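Local coordinates for protein GTP pyrophosphokinase YjbM (Bacillus subtilis, PDB 5DEC) that makes the alarmone (p)ppGpp by transferring pyrophosphate from ATP to GDP or GTP, working as an allosterically regulated homotetramer, at residues Ala58-Lys63 / Gln78-Leu83; Glu14-Pro19 / His72-Met77. One frame throughout, in Å; residues are numbered along the deposited sequence.

How the interactions relate
Interaction 1 (58-63 with 78-83) and interaction 2 (14-19 with 72-77) lie about 9 Å apart, centre to centre, and their segments alternate along the chain. The loop 72-77 of interaction 2 runs directly into 78-83 of interaction 1. Between them is a shared apolar layer: Leu-17 CD2 lies 3.9 Å from both Ile-60 CD1 and Ile-80 CG2. Ile-80 CD1 also comes within 3.5 Å of the backbone oxygen Ile-74 O. Interaction 1 carries part of the active site, since Ser-59, Lys-63 and Asp-79 bind ATP and Asp-79 binds magnesium. Interaction 2 stands further out, the Ile-74 side chain being about 5 Å from that of the ATP-binding Ala-64.

Interaction 1 (Ala58-Lys63 / Gln78-Leu83); sequences ASILEK and QDIAGL
Asp-79 OD2 is gripped by two lysines: Lys-55 NZ forms a salt bridge with it, and Lys-63 NZ adds a weak hydrogen bond at 3.1 Å. The shorter bond of Lys-63 goes to the other oxygen, with NZ 2.9 Å from Asp-79 OD1. This ammonium group meets OD1 from above the carboxylate plane, 38° out of it. Lysine suits this place because of its length: CG is anti to the backbone N (chi1 162°) and the chain beyond it is fully extended, which carries the charge from helix 57-66 across to the loop. Aspartate answers with a short, stiff arm whose carboxylate end comes nearer the helix than its start does. The loop leads into strand 81-87 of the mixed sheet in the synthetase domain of the RelA/SpoT family, a member of the nucleotidyltransferase clan. In the enzyme Asp-79 is a magnesium ligand, it and Lys-63 are ATP-binding residues, and the Asp-79 side chain also touches Glu-146, the inferred proton acceptor. Beside the salt bridge the helix and loop meet through branched apolar side chains that cross at about a right angle. Ile-60 CD1, at the end of its longer branch, reaches Ile-80 CG2 at 4.0 Å, and both isoleucines are buried, with Tyr-20 of helix 11-38 packing on Ile-80.

Interaction 2 (Glu14-Pro19 / His72-Met77); sequences ERFLVP and HEIETM
Phe-16 reaches from helix 11-38 to the loop 72-77 and meets Ile-74 and Glu-75 with the far end of its ring. Its CG is anti to the backbone N (chi1 171°), which directs the ring outward from the helix. A long, flat apolar side chain suits this place because it can bridge the gap, the CA atoms of Phe-16 and Glu-75 being 9.4 Å apart. Phe-16 CZ lies 3.9 Å from Ile-74 CG1, and Phe-16 CE2 is 4.0 Å from Ile-74 CD1, so the longer branch of the isoleucine runs along the ring's outer end at a slant. Isoleucine fits here as a buried apolar residue, and its side chain packs also on Ile-69. Glu-75 is an exposed residue, a place that suits a charged side chain; its OE2 comes to 3.9 Å from Phe-16 CE1, with ring and carboxylate planes 26° apart. Both loop residues lie in a short 3-10 segment, in which the Thr-76 hydroxyl (OG1) donates to Glu-73 O at 2.6 Å. Tyr-20, one turn on in the helix, meets the Phe-16 ring with planes at about 45°. With no hydrogen bond or salt bridge joining the segments, hydrophobic contact of Phe-16 with Ile-74 and a loose van der Waals approach of Glu-75 OE2 join them, which depends on shape more than on exact bond direction.

Interaction 1 (Ala58-Lys63 / Gln78-Leu83)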
loop_
_atom_site.group_PDB
_atom_site.type_symbol
_atom_site.label_atom_id
_atom_site.label_comp_id
_atom_site.label_asym_id
_atom_site.label_seq_id
_atom_site.Cartn_x
_atom_site.Cartn_y
_atom_site.Cartn_z
ATOM N N ALA B 58 1.860 24.862 -6.084
ATOM C CA ALA B 58 2.860 25.919 -5.974
ATOM C C ALA B 58 3.960 25.734 -7.015
ATOM O O ALA B 58 4.374 26.685 -7.686
ATOM C CB ALA B 58 3.454 25.949 -4.574
ATOM N N SER B 59 4.443 24.502 -7.129
ATOM C CA SER B 59 5.553 24.213 -8.018
ATOM C C SER B 59 5.105 24.288 -9.474
ATOM O O SER B 59 5.902 24.622 -10.346
ATOM C CB SER B 59 6.144 22.839 -7.704
ATOM O OG SER B 59 7.098 22.470 -8.685
ATOM N N ILE B 60 3.833 23.982 -9.734
ATOM C CA ILE B 60 3.275 24.133 -11.077
ATOM C C ILE B 60 3.237 25.612 -11.451
ATOM O O ILE B 60 3.701 26.000 -12.525
ATOM C CB ILE B 60 1.846 23.543 -11.204
ATOM C CG1 ILE B 60 1.860 22.025 -11.023
ATOM C CG2 ILE B 60 1.269 23.850 -12.578
ATOM C CD1 ILE B 60 0.470 21.402 -11.050
ATOM N N LEU B 61 2.663 26.426 -10.564
ATOM C CA LEU B 61 2.585 27.876 -10.766
ATOM C C LEU B 61 3.972 28.506 -10.917
ATOM O O LEU B 61 4.203 29.279 -11.847
ATOM C CB LEU B 61 1.814 28.540 -9.621
ATOM C CG LEU B 61 0.314 28.235 -9.529
ATOM C CD1 LEU B 61 -0.276 28.756 -8.225
ATOM C CD2 LEU B 61 -0.441 28.809 -10.722
ATOM N N GLU B 62 4.891 28.166 -10.015
ATOM C CA GLU B 62 6.249 28.715 -10.066
ATOM C C GLU B 62 6.972 28.456 -11.374
ATOM O O GLU B 62 7.567 29.363 -11.959
ATOM C CB GLU B 62 7.104 28.131 -8.942
ATOM C CG GLU B 62 6.913 28.696 -7.561
ATOM C CD GLU B 62 7.943 29.772 -7.236
ATOM O OE1 GLU B 62 8.970 29.861 -7.947
ATOM O OE2 GLU B 62 7.743 30.513 -6.252
ATOM N N LYS B 63 6.891 27.223 -11.851
ATOM C CA LYS B 63 7.523 26.890 -13.110
ATOM C C LYS B 63 6.795 27.530 -14.292
ATOM O O LYS B 63 7.417 27.889 -15.292
ATOM C CB LYS B 63 7.585 25.370 -13.269
ATOM C CG LYS B 63 7.808 24.918 -14.694
ATOM C CD LYS B 63 8.161 23.456 -14.785
ATOM C CE LYS B 63 8.218 23.020 -16.236
ATOM N NZ LYS B 63 8.659 21.607 -16.400
ATOM N N GLN B 78 4.687 19.108 -19.378
ATOM C CA GLN B 78 4.940 17.695 -19.596
ATOM C C GLN B 78 5.174 16.908 -18.313
ATOM O O GLN B 78 5.169 15.679 -18.336
ATOM C CB GLN B 78 6.149 17.521 -20.501
ATOM C CG GLN B 78 5.925 17.988 -21.912
ATOM C CD GLN B 78 7.142 17.749 -22.767
ATOM O OE1 GLN B 78 8.272 17.757 -22.268
ATOM N NE2 GLN B 78 6.928 17.535 -24.060
ATOM N N ASP B 79 5.407 17.605 -17.205
ATOM C CA ASP B 79 5.827 16.920 -15.985
ATOM C C ASP B 79 4.955 17.232 -14.774
ATOM O O ASP B 79 5.403 17.118 -13.634
ATOM C CB ASP B 79 7.273 17.276 -15.661
ATOM C CG ASP B 79 7.454 18.751 -15.383
ATOM O OD1 ASP B 79 6.681 19.563 -15.933
ATOM O OD2 ASP B 79 8.362 19.096 -14.604
ATOM N N ILE B 80 3.701 17.584 -15.017
ATOM C CA ILE B 80 2.750 17.692 -13.932
ATOM C C ILE B 80 2.672 16.331 -13.258
ATOM O O ILE B 80 2.713 16.225 -12.023
ATOM C CB ILE B 80 1.382 18.158 -14.442
ATOM C CG1 ILE B 80 1.505 19.588 -14.966
ATOM C CG2 ILE B 80 0.337 18.088 -13.334
ATOM C CD1 ILE B 80 0.304 20.055 -15.749
ATOM N N ALA B 81 2.595 15.286 -14.079
ATOM C CA ALA B 81 2.699 13.917 -13.589
ATOM C C ALA B 81 4.089 13.378 -13.909
ATOM O O ALA B 81 4.583 13.550 -15.034
ATOM C CB ALA B 81 1.634 13.047 -14.216
ATOM N N GLY B 82 4.730 12.736 -12.939
ATOM C CA GLY B 82 6.072 12.214 -13.185
ATOM C C GLY B 82 6.338 10.884 -12.510
ATOM O O GLY B 82 5.881 10.636 -11.394
ATOM N N LEU B 83 7.090 10.015 -13.180
ATOM C CA LEU B 83 7.573 8.804 -12.532
ATOM C C LEU B 83 9.079 8.749 -12.624
ATOM O O LEU B 83 9.689 9.375 -13.499
ATOM C CB LEU B 83 6.973 7.534 -13.134
ATOM C CG LEU B 83 5.581 7.239 -12.570
ATOM C CD1 LEU B 83 4.526 7.919 -13.427
ATOM C CD2 LEU B 83 5.331 5.762 -12.424
#

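Interaction 2 (Glu14-Pro19 / His72-Met77)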
loop_
_atom_site.group_PDB
_atom_site.type_symbol
_atom_site.label_atom_id
_atom_site.label_comp_id
_atom_site.label_asym_id
_atom_site.label_seq_id
_atom_site.Cartn_x
_atom_site.Cartn_y
_atom_site.Cartn_z
ATOM N N GLU B 14 -7.514 20.920 -7.384
ATOM C CA GLU B 14 -7.479 19.546 -6.925
ATOM C C GLU B 14 -8.345 18.682 -7.827
ATOM O O GLU B 14 -8.073 17.498 -8.009
ATOM C CB GLU B 14 -7.949 19.462 -5.469
ATOM C CG GLU B 14 -7.174 18.483 -4.596
ATOM C CD GLU B 14 -5.681 18.767 -4.531
ATOM O OE1 GLU B 14 -5.270 19.936 -4.710
ATOM O OE2 GLU B 14 -4.917 17.811 -4.287
ATOM N N ARG B 15 -9.350 19.297 -8.440
ATOM C CA ARG B 15 -10.165 18.607 -9.424
ATOM C C ARG B 15 -9.391 18.475 -10.745
ATOM O O ARG B 15 -9.520 17.470 -11.441
ATOM C CB ARG B 15 -11.513 19.337 -9.606
ATOM C CG ARG B 15 -11.995 19.552 -11.032
ATOM C CD ARG B 15 -13.147 20.572 -11.078
ATOM N NE ARG B 15 -14.210 20.243 -10.125
ATOM C CZ ARG B 15 -14.716 21.088 -9.230
ATOM N NH1 ARG B 15 -14.279 22.342 -9.165
ATOM N NH2 ARG B 15 -15.672 20.682 -8.402
ATOM N N PHE B 16 -8.568 19.472 -11.065
ATOM C CA PHE B 16 -7.708 19.444 -12.257
ATOM C C PHE B 16 -6.630 18.357 -12.166
ATOM O O PHE B 16 -6.219 17.786 -13.170
ATOM C CB PHE B 16 -7.037 20.810 -12.445
ATOM C CG PHE B 16 -5.958 20.839 -13.506
ATOM C CD1 PHE B 16 -6.286 20.847 -14.852
ATOM C CD2 PHE B 16 -4.619 20.901 -13.150
ATOM C CE1 PHE B 16 -5.298 20.881 -15.821
ATOM C CE2 PHE B 16 -3.628 20.940 -14.114
ATOM C CZ PHE B 16 -3.970 20.931 -15.451
ATOM N N LEU B 17 -6.160 18.094 -10.958
ATOM C CA LEU B 17 -5.036 17.189 -10.763
ATOM C C LEU B 17 -5.450 15.731 -10.592
ATOM O O LEU B 17 -4.608 14.830 -10.665
ATOM C CB LEU B 17 -4.229 17.636 -9.548
ATOM C CG LEU B 17 -3.538 18.995 -9.688
ATOM C CD1 LEU B 17 -2.806 19.321 -8.407
ATOM C CD2 LEU B 17 -2.558 19.000 -10.860
ATOM N N VAL B 18 -6.741 15.504 -10.357
ATOM C CA VAL B 18 -7.253 14.148 -10.139
ATOM C C VAL B 18 -6.829 13.165 -11.249
ATOM O O VAL B 18 -6.297 12.094 -10.942
ATOM C CB VAL B 18 -8.794 14.133 -10.007
ATOM C CG1 VAL B 18 -9.317 12.735 -10.194
ATOM C CG2 VAL B 18 -9.227 14.677 -8.649
ATOM N N PRO B 19 -7.022 13.527 -12.532
ATOM C CA PRO B 19 -6.585 12.570 -13.561
ATOM C C PRO B 19 -5.077 12.321 -13.553
ATOM O O PRO B 19 -4.644 11.212 -13.873
ATOM C CB PRO B 19 -6.974 13.248 -14.878
ATOM C CG PRO B 19 -7.942 14.312 -14.506
ATOM C CD PRO B 19 -7.601 14.741 -13.132
ATOM N N HIS B 72 -3.938 29.153 -18.759
ATOM C CA HIS B 72 -4.857 28.361 -19.581
ATOM C C HIS B 72 -4.208 27.254 -20.432
ATOM O O HIS B 72 -4.930 26.427 -21.003
ATOM C CB HIS B 72 -5.684 29.281 -20.492
ATOM C CG HIS B 72 -4.861 30.156 -21.388
ATOM N ND1 HIS B 72 -4.809 29.974 -22.757
ATOM C CD2 HIS B 72 -4.087 31.230 -21.125
ATOM C CE1 HIS B 72 -4.020 30.886 -23.288
ATOM N NE2 HIS B 72 -3.566 31.665 -22.323
ATOM N N GLU B 73 -2.877 27.232 -20.556
ATOM C CA GLU B 73 -2.244 26.138 -21.313
ATOM C C GLU B 73 -1.290 25.342 -20.407
ATOM O O GLU B 73 -0.347 24.713 -20.898
ATOM C CB GLU B 73 -1.509 26.613 -22.592
ATOM C CG GLU B 73 -0.202 27.363 -22.407
ATOM C CD GLU B 73 -0.379 28.742 -21.922
ATOM O OE1 GLU B 73 -1.526 29.234 -21.819
ATOM O OE2 GLU B 73 0.669 29.289 -21.570
ATOM N N ILE B 74 -1.509 25.384 -19.090
ATOM C CA ILE B 74 -0.626 24.666 -18.166
ATOM C C ILE B 74 -0.689 23.189 -18.532
ATOM O O ILE B 74 0.265 22.448 -18.327
ATOM C CB ILE B 74 -0.993 24.874 -16.680
ATOM C CG1 ILE B 74 -2.422 24.406 -16.417
ATOM C CG2 ILE B 74 -0.830 26.340 -16.276
ATOM C CD1 ILE B 74 -2.958 24.789 -15.070
ATOM N N GLU B 75 -1.800 22.788 -19.138
ATOM C CA GLU B 75 -2.038 21.407 -19.509
ATOM C C GLU B 75 -1.011 20.948 -20.549
ATOM O O GLU B 75 -0.967 19.774 -20.909
ATOM C CB GLU B 75 -3.446 21.271 -20.077
ATOM C CG GLU B 75 -4.346 22.449 -19.722
ATOM C CD GLU B 75 -5.812 22.174 -19.964
ATOM O OE1 GLU B 75 -6.149 21.634 -21.040
ATOM O OE2 GLU B 75 -6.628 22.501 -19.076
ATOM N N THR B 76 -0.193 21.884 -21.027
ATOM C CA THR B 76 0.877 21.596 -21.976
ATOM C C THR B 76 2.133 21.158 -21.247
ATOM O O THR B 76 3.043 20.587 -21.847
ATOM C CB THR B 76 1.216 22.829 -22.851
ATOM O OG1 THR B 76 0.012 23.539 -23.168
ATOM C CG2 THR B 76 1.913 22.413 -24.136
ATOM N N MET B 77 2.181 21.453 -19.950
ATOM C CA MET B 77 3.315 21.079 -19.112
ATOM C C MET B 77 3.472 19.561 -19.101
ATOM O O MET B 77 2.514 18.819 -18.858
ATOM C CB MET B 77 3.137 21.625 -17.691
ATOM C CG MET B 77 4.416 21.727 -16.880
ATOM S SD MET B 77 4.185 22.619 -15.322
ATOM C CE MET B 77 3.597 24.203 -15.944
#